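Local coordinates for C alpha-dehydrogenase (Sphingobium sp. SYK-6, PDB 4YAG), which is a short-chain dehydrogenase that uses NAD to oxidise the alpha-carbon alcohol of lignin-derived beta-aryl ethers early in their breakdown, at residues Q23-N28 with P85-N90; L112-M117 with N201-F206; G129-G134 with D179-T184. All blocks are in the same frame, centred on the assembly; numbering follows the deposited sequence.

Interaction 1: residues Q23-N28 with P85-N90; sequences QRLLAN and PDILIN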
loop_
_atom_site.group_PDB
_atom_site.type_symbol
_atom_site.label_atom_id
_atom_site.label_comp_id
_atom_site.label_asym_id
_atom_site.label_seq_id
_atom_site.Cartn_x
_atom_site.Cartn_y
_atom_site.Cartn_z
ATOM N N GLN A 23 -2.988 -27.353 -7.686
ATOM C CA GLN A 23 -3.266 -28.472 -8.563
ATOM C C GLN A 23 -2.389 -28.449 -9.807
ATOM O O GLN A 23 -1.884 -29.476 -10.239
ATOM C CB GLN A 23 -4.726 -28.464 -8.999
ATOM C CG GLN A 23 -5.713 -28.838 -7.921
ATOM C CD GLN A 23 -7.127 -28.487 -8.337
ATOM O OE1 GLN A 23 -7.671 -27.434 -7.947
ATOM N NE2 GLN A 23 -7.704 -29.309 -9.168
ATOM N N ARG A 24 -2.232 -27.279 -10.404
ATOM C CA ARG A 24 -1.453 -27.212 -11.636
ATOM C C ARG A 24 0.057 -27.283 -11.387
ATOM O O ARG A 24 0.779 -27.853 -12.203
ATOM C CB ARG A 24 -1.850 -25.982 -12.457
ATOM C CG ARG A 24 -3.342 -25.951 -12.819
ATOM C CD ARG A 24 -3.861 -27.281 -13.356
ATOM N NE ARG A 24 -3.086 -27.705 -14.506
ATOM C CZ ARG A 24 -2.976 -28.957 -14.941
ATOM N NH1 ARG A 24 -3.595 -29.961 -14.325
ATOM N NH2 ARG A 24 -2.224 -29.206 -16.003
ATOM N N LEU A 25 0.545 -26.745 -10.276
ATOM C CA LEU A 25 1.951 -26.949 -9.948
ATOM C C LEU A 25 2.261 -28.436 -9.690
ATOM O O LEU A 25 3.268 -28.936 -10.174
ATOM C CB LEU A 25 2.387 -26.072 -8.771
ATOM C CG LEU A 25 2.416 -24.565 -9.032
ATOM C CD1 LEU A 25 2.844 -23.806 -7.779
ATOM C CD2 LEU A 25 3.355 -24.222 -10.197
ATOM N N LEU A 26 1.403 -29.132 -8.937
ATOM C CA LEU A 26 1.578 -30.557 -8.715
ATOM C C LEU A 26 1.589 -31.299 -10.056
ATOM O O LEU A 26 2.420 -32.201 -10.286
ATOM C CB LEU A 26 0.464 -31.106 -7.813
ATOM C CG LEU A 26 0.618 -32.586 -7.440
ATOM C CD1 LEU A 26 1.526 -32.720 -6.244
ATOM C CD2 LEU A 26 -0.731 -33.205 -7.148
ATOM N N ALA A 27 0.647 -30.952 -10.937
ATOM C CA ALA A 27 0.565 -31.575 -12.255
ATOM C C ALA A 27 1.849 -31.405 -13.050
ATOM O O ALA A 27 2.211 -32.267 -13.856
ATOM C CB ALA A 27 -0.616 -31.019 -13.051
ATOM N N ASN A 28 2.533 -30.297 -12.816
ATOM C CA ASN A 28 3.812 -30.022 -13.450
ATOM C C ASN A 28 5.035 -30.452 -12.623
ATOM O O ASN A 28 6.147 -30.008 -12.907
ATOM C CB ASN A 28 3.896 -28.540 -13.795
ATOM C CG ASN A 28 3.078 -28.186 -15.006
ATOM O OD1 ASN A 28 3.580 -28.225 -16.137
ATOM N ND2 ASN A 28 1.809 -27.861 -14.799
ATOM N N PRO A 85 11.217 -23.759 0.233
ATOM C CA PRO A 85 10.622 -23.923 -1.097
ATOM C C PRO A 85 11.421 -23.248 -2.195
ATOM O O PRO A 85 12.221 -22.354 -1.908
ATOM C CB PRO A 85 9.280 -23.207 -0.957
ATOM C CG PRO A 85 9.597 -22.065 -0.032
ATOM C CD PRO A 85 10.637 -22.603 0.950
ATOM N N ASP A 86 11.167 -23.643 -3.438
ATOM C CA ASP A 86 11.748 -22.970 -4.588
ATOM C C ASP A 86 10.764 -21.979 -5.177
ATOM O O ASP A 86 11.165 -21.005 -5.821
ATOM C CB ASP A 86 12.119 -23.982 -5.647
ATOM C CG ASP A 86 12.889 -25.146 -5.070
ATOM O OD1 ASP A 86 12.310 -26.246 -4.901
ATOM O OD2 ASP A 86 14.079 -24.946 -4.734
ATOM N N ILE A 87 9.481 -22.254 -4.982
ATOM C CA ILE A 87 8.407 -21.410 -5.477
ATOM C C ILE A 87 7.629 -20.920 -4.270
ATOM O O ILE A 87 7.161 -21.721 -3.451
ATOM C CB ILE A 87 7.513 -22.167 -6.460
ATOM C CG1 ILE A 87 8.331 -22.569 -7.705
ATOM C CG2 ILE A 87 6.259 -21.362 -6.820
ATOM C CD1 ILE A 87 7.636 -23.539 -8.636
ATOM N N LEU A 88 7.500 -19.600 -4.170
ATOM C CA LEU A 88 6.770 -18.956 -3.091
ATOM C C LEU A 88 5.533 -18.255 -3.655
ATOM O O LEU A 88 5.656 -17.349 -4.470
ATOM C CB LEU A 88 7.680 -17.946 -2.372
ATOM C CG LEU A 88 7.023 -17.066 -1.302
ATOM C CD1 LEU A 88 6.507 -17.895 -0.129
ATOM C CD2 LEU A 88 8.018 -15.984 -0.838
ATOM N N ILE A 89 4.347 -18.694 -3.237
ATOM C CA ILE A 89 3.089 -18.141 -3.737
ATOM C C ILE A 89 2.405 -17.435 -2.565
ATOM O O ILE A 89 1.830 -18.075 -1.683
ATOM C CB ILE A 89 2.140 -19.200 -4.357
ATOM C CG1 ILE A 89 2.870 -20.106 -5.362
ATOM C CG2 ILE A 89 0.917 -18.496 -4.949
ATOM C CD1 ILE A 89 3.238 -19.468 -6.643
ATOM N N ASN A 90 2.493 -16.108 -2.543
ATOM C CA ASN A 90 1.863 -15.314 -1.505
ATOM C C ASN A 90 0.493 -14.926 -2.016
ATOM O O ASN A 90 0.322 -13.887 -2.663
ATOM C CB ASN A 90 2.672 -14.052 -1.215
ATOM C CG ASN A 90 4.058 -14.346 -0.694
ATOM O OD1 ASN A 90 4.222 -15.001 0.332
ATOM N ND2 ASN A 90 5.080 -13.840 -1.394
#
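Leu25, on helix 16-27, meets Ile87 and Ile89 of strand 87-90 in a purely apolar contact. A single methyl does the work: Leu25 CD1 lies 4.3 Å from Ile87 CG2 and 4.4 Å from Ile89 CG1. It gets there because the side chain runs straight out from the helix, CD1 standing anti to CA (chi2 179°). The two isoleucines are alternate residues of an extended strand, so both side chains project from the same face of the strand, toward the helix. Leu25 CA and Ile87 CA stay 9.6 Å apart, so side chains from both sides meet between the backbones.

Polar bonds lie within residues 23-28, at the end of the helix. Asn28, the first residue to leave helical geometry, sends ND2 to Arg24 O at 2.8 Å in an almost straight bond (179°). Asn28 N approaches the same oxygen from the opposite face of its carbonyl plane, so side chain and backbone of one residue grip it together. Ala27 CB sits over one face of the Arg24 guanidinium, offset toward its rim; Arg24 NE forms a salt bridge to Asp236.

This is helix-on-sheet packing of a Rossmann fold: Leu25 also touches Ala8 of strand 7-11 and Ile242 of helix 231-244, while Leu88 turns to the other face of the parallel sheet, against Phe126 and Met130 of helix 105-133.

Interaction 2: residues L112-M117 with N201-F206; sequences LAINLM and NRPERF. With NAI (1,4-dihydronicotinamide adenine dinucleotide), chain C.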
loop_
_atom_site.group_PDB
_atom_site.type_symbol
_atom_site.label_atom_id
_atom_site.label_comp_id
_atom_site.label_asym_id
_atom_site.label_seq_id
_atom_site.Cartn_x
_atom_site.Cartn_y
_atom_site.Cartn_z
ATOM N N LEU A 112 -4.986 -4.401 5.734
ATOM C CA LEU A 112 -3.586 -4.207 5.393
ATOM C C LEU A 112 -2.715 -5.359 5.870
ATOM O O LEU A 112 -1.765 -5.767 5.176
ATOM C CB LEU A 112 -3.066 -2.861 5.896
ATOM C CG LEU A 112 -3.637 -1.635 5.175
ATOM C CD1 LEU A 112 -3.285 -0.361 5.953
ATOM C CD2 LEU A 112 -3.156 -1.544 3.744
ATOM N N ALA A 113 -3.053 -5.916 7.031
ATOM C CA ALA A 113 -2.256 -7.018 7.586
ATOM C C ALA A 113 -2.302 -8.207 6.666
ATOM O O ALA A 113 -1.281 -8.803 6.405
ATOM C CB ALA A 113 -2.722 -7.430 8.971
ATOM N N ILE A 114 -3.483 -8.597 6.201
ATOM C CA ILE A 114 -3.543 -9.831 5.436
ATOM C C ILE A 114 -3.085 -9.575 4.007
ATOM O O ILE A 114 -2.232 -10.284 3.470
ATOM C CB ILE A 114 -4.953 -10.460 5.433
ATOM C CG1 ILE A 114 -5.532 -10.572 6.848
ATOM C CG2 ILE A 114 -4.917 -11.813 4.716
ATOM C CD1 ILE A 114 -4.602 -11.145 7.887
ATOM N N ASN A 115 -3.638 -8.542 3.373
ATOM C CA ASN A 115 -3.461 -8.387 1.933
ATOM C C ASN A 115 -2.154 -7.702 1.508
ATOM O O ASN A 115 -1.726 -7.862 0.370
ATOM C CB ASN A 115 -4.660 -7.653 1.311
ATOM C CG ASN A 115 -5.940 -8.481 1.321
ATOM O OD1 ASN A 115 -5.923 -9.681 1.593
ATOM N ND2 ASN A 115 -7.066 -7.835 1.043
ATOM N N LEU A 116 -1.513 -6.978 2.420
ATOM C CA LEU A 116 -0.242 -6.345 2.109
ATOM C C LEU A 116 0.877 -6.927 2.971
ATOM O O LEU A 116 1.934 -7.340 2.442
ATOM C CB LEU A 116 -0.333 -4.822 2.274
ATOM C CG LEU A 116 0.994 -4.082 2.052
ATOM C CD1 LEU A 116 1.633 -4.422 0.719
ATOM C CD2 LEU A 116 0.815 -2.551 2.157
ATOM N N MET A 117 0.699 -6.996 4.287
ATOM C CA MET A 117 1.772 -7.517 5.118
ATOM C C MET A 117 1.938 -9.037 4.942
ATOM O O MET A 117 3.014 -9.559 5.163
ATOM C CB MET A 117 1.603 -7.132 6.597
ATOM C CG MET A 117 2.854 -7.396 7.431
ATOM S SD MET A 117 4.359 -6.613 6.757
ATOM C CE MET A 117 3.947 -4.911 6.983
ATOM N N ASN A 201 -12.665 -15.858 8.186
ATOM C CA ASN A 201 -11.219 -15.955 8.050
ATOM C C ASN A 201 -10.499 -14.826 8.772
ATOM O O ASN A 201 -9.289 -14.887 8.946
ATOM C CB ASN A 201 -10.796 -15.954 6.575
ATOM C CG ASN A 201 -11.414 -17.100 5.802
ATOM O OD1 ASN A 201 -11.842 -18.086 6.403
ATOM N ND2 ASN A 201 -11.448 -16.990 4.464
ATOM N N ARG A 202 -11.246 -13.811 9.190
ATOM C CA ARG A 202 -10.651 -12.674 9.893
ATOM C C ARG A 202 -9.990 -13.160 11.181
ATOM O O ARG A 202 -10.647 -13.805 11.999
ATOM C CB ARG A 202 -11.739 -11.663 10.249
ATOM C CG ARG A 202 -11.233 -10.413 10.959
ATOM C CD ARG A 202 -12.377 -9.508 11.423
ATOM N NE ARG A 202 -12.977 -8.723 10.345
ATOM C CZ ARG A 202 -12.890 -7.394 10.195
ATOM N NH1 ARG A 202 -12.198 -6.632 11.037
ATOM N NH2 ARG A 202 -13.501 -6.819 9.168
ATOM N N PRO A 203 -8.690 -12.871 11.367
ATOM C CA PRO A 203 -8.089 -13.331 12.623
ATOM C C PRO A 203 -8.768 -12.735 13.850
ATOM O O PRO A 203 -9.300 -11.626 13.811
ATOM C CB PRO A 203 -6.639 -12.861 12.516
ATOM C CG PRO A 203 -6.373 -12.778 11.031
ATOM C CD PRO A 203 -7.687 -12.317 10.439
ATOM N N GLU A 204 -8.757 -13.491 14.940
ATOM C CA GLU A 204 -9.481 -13.107 16.142
ATOM C C GLU A 204 -9.176 -11.685 16.613
ATOM O O GLU A 204 -10.064 -10.955 17.055
ATOM C CB GLU A 204 -9.183 -14.106 17.270
ATOM C CG GLU A 204 -9.960 -13.836 18.561
ATOM C CD GLU A 204 -11.460 -14.002 18.388
ATOM O OE1 GLU A 204 -11.881 -14.838 17.552
ATOM O OE2 GLU A 204 -12.218 -13.290 19.086
ATOM N N ARG A 205 -7.919 -11.277 16.512
ATOM C CA ARG A 205 -7.515 -10.009 17.103
ATOM C C ARG A 205 -8.099 -8.808 16.368
ATOM O O ARG A 205 -8.085 -7.693 16.902
ATOM C CB ARG A 205 -5.996 -9.893 17.152
ATOM C CG ARG A 205 -5.340 -9.774 15.809
ATOM C CD ARG A 205 -3.843 -9.908 15.982
ATOM N NE ARG A 205 -3.073 -9.604 14.782
ATOM C CZ ARG A 205 -2.914 -10.435 13.751
ATOM N NH1 ARG A 205 -3.501 -11.629 13.751
ATOM N NH2 ARG A 205 -2.155 -10.082 12.728
ATOM N N PHE A 206 -8.603 -9.019 15.146
ATOM C CA PHE A 206 -9.200 -7.922 14.381
ATOM C C PHE A 206 -10.735 -7.854 14.477
ATOM O O PHE A 206 -11.356 -7.001 13.832
ATOM C CB PHE A 206 -8.808 -8.022 12.905
ATOM C CG PHE A 206 -7.331 -7.876 12.651
ATOM C CD1 PHE A 206 -6.676 -6.699 12.953
ATOM C CD2 PHE A 206 -6.601 -8.919 12.103
ATOM C CE1 PHE A 206 -5.347 -6.556 12.723
ATOM C CE2 PHE A 206 -5.257 -8.781 11.870
ATOM C CZ PHE A 206 -4.629 -7.600 12.180
HETATM P PA NAI C . -10.479 -18.120 -1.035
HETATM O O1A NAI C . -11.075 -17.609 0.247
HETATM O O2A NAI C . -11.224 -19.234 -1.742
HETATM O O5B NAI C . -8.995 -18.583 -0.798
HETATM C C5B NAI C . -8.180 -17.868 0.084
HETATM C C4B NAI C . -7.670 -18.790 1.119
HETATM O O4B NAI C . -6.733 -17.973 1.894
HETATM C C3B NAI C . -8.660 -19.356 2.038
HETATM O O3B NAI C . -8.560 -20.792 2.132
HETATM C C2B NAI C . -8.414 -18.691 3.302
HETATM O O2B NAI C . -8.754 -19.480 4.452
HETATM C C1B NAI C . -7.003 -18.309 3.260
HETATM N N9A NAI C . -6.668 -17.214 4.131
HETATM C C8A NAI C . -7.381 -16.056 4.365
HETATM N N7A NAI C . -6.760 -15.308 5.288
HETATM C C5A NAI C . -5.611 -15.950 5.674
HETATM C C6A NAI C . -4.573 -15.696 6.571
HETATM N N6A NAI C . -4.619 -14.554 7.383
HETATM N N1A NAI C . -3.553 -16.583 6.702
HETATM C C2A NAI C . -3.539 -17.718 5.964
HETATM N N3A NAI C . -4.513 -18.014 5.090
HETATM C C4A NAI C . -5.551 -17.163 4.932
HETATM O O3 NAI C . -10.441 -16.837 -1.966
HETATM P PN NAI C . -9.594 -16.518 -3.300
HETATM O O1N NAI C . -9.002 -17.768 -3.937
HETATM O O2N NAI C . -10.555 -15.769 -4.189
HETATM O O5D NAI C . -8.423 -15.555 -2.766
HETATM C C5D NAI C . -7.064 -15.702 -3.187
HETATM C C4D NAI C . -6.501 -14.373 -3.538
HETATM O O4D NAI C . -7.112 -13.935 -4.806
HETATM C C3D NAI C . -6.770 -13.316 -2.559
HETATM O O3D NAI C . -5.555 -12.576 -2.320
HETATM C C2D NAI C . -7.782 -12.461 -3.173
HETATM O O2D NAI C . -7.695 -11.118 -2.679
HETATM C C1D NAI C . -7.476 -12.519 -4.590
HETATM N N1N NAI C . -8.465 -12.202 -5.552
HETATM C C2N NAI C . -9.582 -12.970 -5.778
HETATM C C3N NAI C . -10.482 -12.599 -6.764
HETATM C C7N NAI C . -11.700 -13.415 -7.033
HETATM O O7N NAI C . -12.597 -13.028 -7.811
HETATM N N7N NAI C . -11.766 -14.739 -6.418
HETATM C C4N NAI C . -10.282 -11.470 -7.541
HETATM C C5N NAI C . -9.126 -10.739 -7.338
HETATM C C6N NAI C . -8.230 -11.109 -6.368
#
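Ile114 CD1 touches protein and cofactor at once: it stands 4.0 Å from Pro203 CG, which it meets tip to tip, and 3.4 Å from N6A, the adenine amino nitrogen of the bound NADH. The ethyl arm of Ile114 folds over rather than running straight (chi2 -47°), and this bend carries CD1 to the junction of the two partners. Its other branch, CG2, rests 3.8 Å from the same N6A.

One residue earlier on the helix, Ala113 CB packs on Phe206, reaching CZ at 3.7 Å in an oblique approach to the ring. The loop holds that ring itself. Pro203 CD lies at its edge, Arg205 CG sits above its centre, and the extended chain of Arg205 runs on alongside the ring, so that Phe206 CE2 lies over the centre of one face of its guanidinium. Backbone bonding adds to this, since Phe206 N donates to Pro203 O at 3.0 Å. Arg202 NH1 gives a further bond to Phe206 O, 2.9 Å long and bent (147°), from above the carbonyl plane. The helix has a wider pi-type turn at 113-117, where Leu112 O accepts from both Leu116 N and Met117 N.

Arg205 also pairs with Asp64, an NADH-binding residue, and Asn201 borders the adenosine ribose. The chemistry thus divides: hydrocarbon joins loop to helix and borders the adenine amino group, while polar and charged groups shape the loop, consistent with the contact helping to close the adenine end of the pocket.

Interaction 3: residues G129-G134 with D179-T184; sequences GMRARG and DNIGVT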
loop_
_atom_site.group_PDB
_atom_site.type_symbol
_atom_site.label_atom_id
_atom_site.label_comp_id
_atom_site.label_asym_id
_atom_site.label_seq_id
_atom_site.Cartn_x
_atom_site.Cartn_y
_atom_site.Cartn_z
ATOM N N GLY A 129 16.370 -17.881 2.519
ATOM C CA GLY A 129 16.714 -19.257 2.248
ATOM C C GLY A 129 16.736 -19.550 0.768
ATOM O O GLY A 129 17.569 -20.309 0.304
ATOM N N MET A 130 15.832 -18.936 0.017
ATOM C CA MET A 130 15.793 -19.134 -1.415
ATOM C C MET A 130 17.070 -18.608 -2.057
ATOM O O MET A 130 17.606 -19.221 -2.974
ATOM C CB MET A 130 14.562 -18.469 -2.028
ATOM C CG MET A 130 13.235 -19.061 -1.524
ATOM S SD MET A 130 11.762 -18.090 -1.978
ATOM C CE MET A 130 11.752 -18.298 -3.754
ATOM N N ARG A 131 17.555 -17.477 -1.580
ATOM C CA ARG A 131 18.833 -16.974 -2.056
ATOM C C ARG A 131 19.973 -17.898 -1.633
ATOM O O ARG A 131 20.841 -18.240 -2.437
ATOM C CB ARG A 131 19.101 -15.584 -1.521
ATOM C CG ARG A 131 18.074 -14.528 -1.871
ATOM C CD ARG A 131 18.551 -13.216 -1.286
ATOM N NE ARG A 131 17.578 -12.129 -1.291
ATOM C CZ ARG A 131 17.422 -11.249 -2.284
ATOM N NH1 ARG A 131 18.174 -11.329 -3.378
ATOM N NH2 ARG A 131 16.530 -10.279 -2.164
ATOM N N ALA A 132 19.988 -18.285 -0.363
ATOM C CA ALA A 132 21.096 -19.079 0.177
ATOM C C ALA A 132 21.286 -20.416 -0.535
ATOM O O ALA A 132 22.418 -20.893 -0.719
ATOM C CB ALA A 132 20.875 -19.318 1.644
ATOM N N ARG A 133 20.183 -21.034 -0.932
ATOM C CA ARG A 133 20.239 -22.367 -1.517
ATOM C C ARG A 133 20.814 -22.347 -2.927
ATOM O O ARG A 133 21.297 -23.365 -3.418
ATOM C CB ARG A 133 18.859 -23.035 -1.482
ATOM C CG ARG A 133 18.496 -23.546 -0.086
ATOM C CD ARG A 133 17.178 -24.307 -0.037
ATOM N NE ARG A 133 16.018 -23.470 -0.348
ATOM C CZ ARG A 133 15.348 -22.727 0.527
ATOM N NH1 ARG A 133 15.691 -22.682 1.812
ATOM N NH2 ARG A 133 14.319 -22.026 0.119
ATOM N N GLY A 134 20.739 -21.193 -3.574
ATOM C CA GLY A 134 21.428 -20.958 -4.829
ATOM C C GLY A 134 20.887 -21.697 -6.031
ATOM O O GLY A 134 21.599 -21.873 -7.016
ATOM N N ASP A 179 19.700 -13.314 -7.492
ATOM C CA ASP A 179 19.836 -14.706 -7.087
ATOM C C ASP A 179 18.947 -15.623 -7.927
ATOM O O ASP A 179 18.561 -16.707 -7.486
ATOM C CB ASP A 179 19.511 -14.838 -5.596
ATOM C CG ASP A 179 20.546 -14.159 -4.723
ATOM O OD1 ASP A 179 21.663 -14.725 -4.608
ATOM O OD2 ASP A 179 20.254 -13.065 -4.176
ATOM N N ASN A 180 18.663 -15.185 -9.157
ATOM C CA ASN A 180 17.905 -15.958 -10.129
ATOM C C ASN A 180 16.541 -16.371 -9.582
ATOM O O ASN A 180 16.046 -17.470 -9.842
ATOM C CB ASN A 180 18.713 -17.177 -10.568
ATOM C CG ASN A 180 18.139 -17.845 -11.800
ATOM O OD1 ASN A 180 17.451 -17.212 -12.611
ATOM N ND2 ASN A 180 18.421 -19.137 -11.953
ATOM N N ILE A 181 15.936 -15.458 -8.830
ATOM C CA ILE A 181 14.564 -15.611 -8.384
ATOM C C ILE A 181 13.709 -14.652 -9.198
ATOM O O ILE A 181 13.872 -13.424 -9.127
ATOM C CB ILE A 181 14.432 -15.301 -6.888
ATOM C CG1 ILE A 181 15.271 -16.282 -6.052
ATOM C CG2 ILE A 181 12.957 -15.344 -6.450
ATOM C CD1 ILE A 181 15.464 -15.833 -4.613
ATOM N N GLY A 182 12.788 -15.199 -9.977
ATOM C CA GLY A 182 11.839 -14.380 -10.713
ATOM C C GLY A 182 10.626 -14.002 -9.905
ATOM O O GLY A 182 10.351 -14.622 -8.872
ATOM N N VAL A 183 9.911 -12.973 -10.341
ATOM C CA VAL A 183 8.689 -12.555 -9.660
ATOM C C VAL A 183 7.548 -12.291 -10.627
ATOM O O VAL A 183 7.757 -11.911 -11.775
ATOM C CB VAL A 183 8.896 -11.304 -8.762
ATOM C CG1 VAL A 183 10.058 -11.523 -7.793
ATOM C CG2 VAL A 183 9.147 -10.049 -9.586
ATOM N N THR A 184 6.333 -12.523 -10.132
ATOM C CA THR A 184 5.104 -12.321 -10.890
ATOM C C THR A 184 4.063 -11.731 -9.962
ATOM O O THR A 184 3.918 -12.177 -8.833
ATOM C CB THR A 184 4.542 -13.656 -11.401
ATOM O OG1 THR A 184 5.488 -14.281 -12.279
ATOM C CG2 THR A 184 3.222 -13.468 -12.130
HETATM O O HOH W 1 19.028 -18.848 -5.530
HETATM O O HOH W 2 21.812 -17.327 -4.953
#
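A salt bridge, two shared waters and an apolar patch join the C-terminal turn of helix 105-133 to Asp179 and the first residue of strand 181-187, in a partly buried position away from the cofactor. The ionic part is Arg131 NH1 to Asp179 OD2, 2.8 Å long with an N-H...O angle of 160°. The oxygen lies in the guanidinium plane and receives the bond on its anti lone pair, while the two planar groups stand 79° apart, so this is a single-point pairing and not a two-pronged one. An extended chain from CG to NE carries the Arg131 guanidinium past the carboxylate, and its NH2 bonds Ser175 OG of helix 156-177.

Water bridges fill in beside it. One water lies 2.9 Å from both Met130 O and Asp179 O; the second is 2.8 Å from Arg131 O and 2.6 Å from Asp179 OD1. Each is placed to link a helix-end carbonyl to Asp179, though it has more acceptors within reach than protons to give.

Beside the salt bridge, Ile181 CD1 packs 3.8 Å from Met130 CB and 4.0 Å from Arg131 CG, the methionine and isoleucine side chains crossing at about a right angle.

Asn180, with positive phi, closes helix 156-177 in a Schellman motif and turns the chain into strand 181-187, completing a beta-alpha-beta crossover from strand 137-142 of the kind that builds the Rossmann fold.

Overall arrangement
All three contacts belong to one Rossmann-fold domain; interactions 1 and 3 reach its central parallel sheet, while interaction 2 joins helix 105-133 to a loop beside the cofactor. Interaction 1 closes first along the chain; interaction 2 then spans a longer stretch that includes interaction 3, and both use helix 105-133 at different points of its length. Interactions 1 and 3, centres about 15 Å apart, touch where Pro85 O probably accepts a hydrogen bond from Arg133 NH2. Their strands, 87-90 and 181-187, flank strand 137-142. Interaction 2 lies on the opposite side of the chain's centre from interaction 1, about 24 Å away by centres, and about 27 Å from interaction 3. Helix 105-133 thus runs from the adenine pocket to the start of strand 181-187.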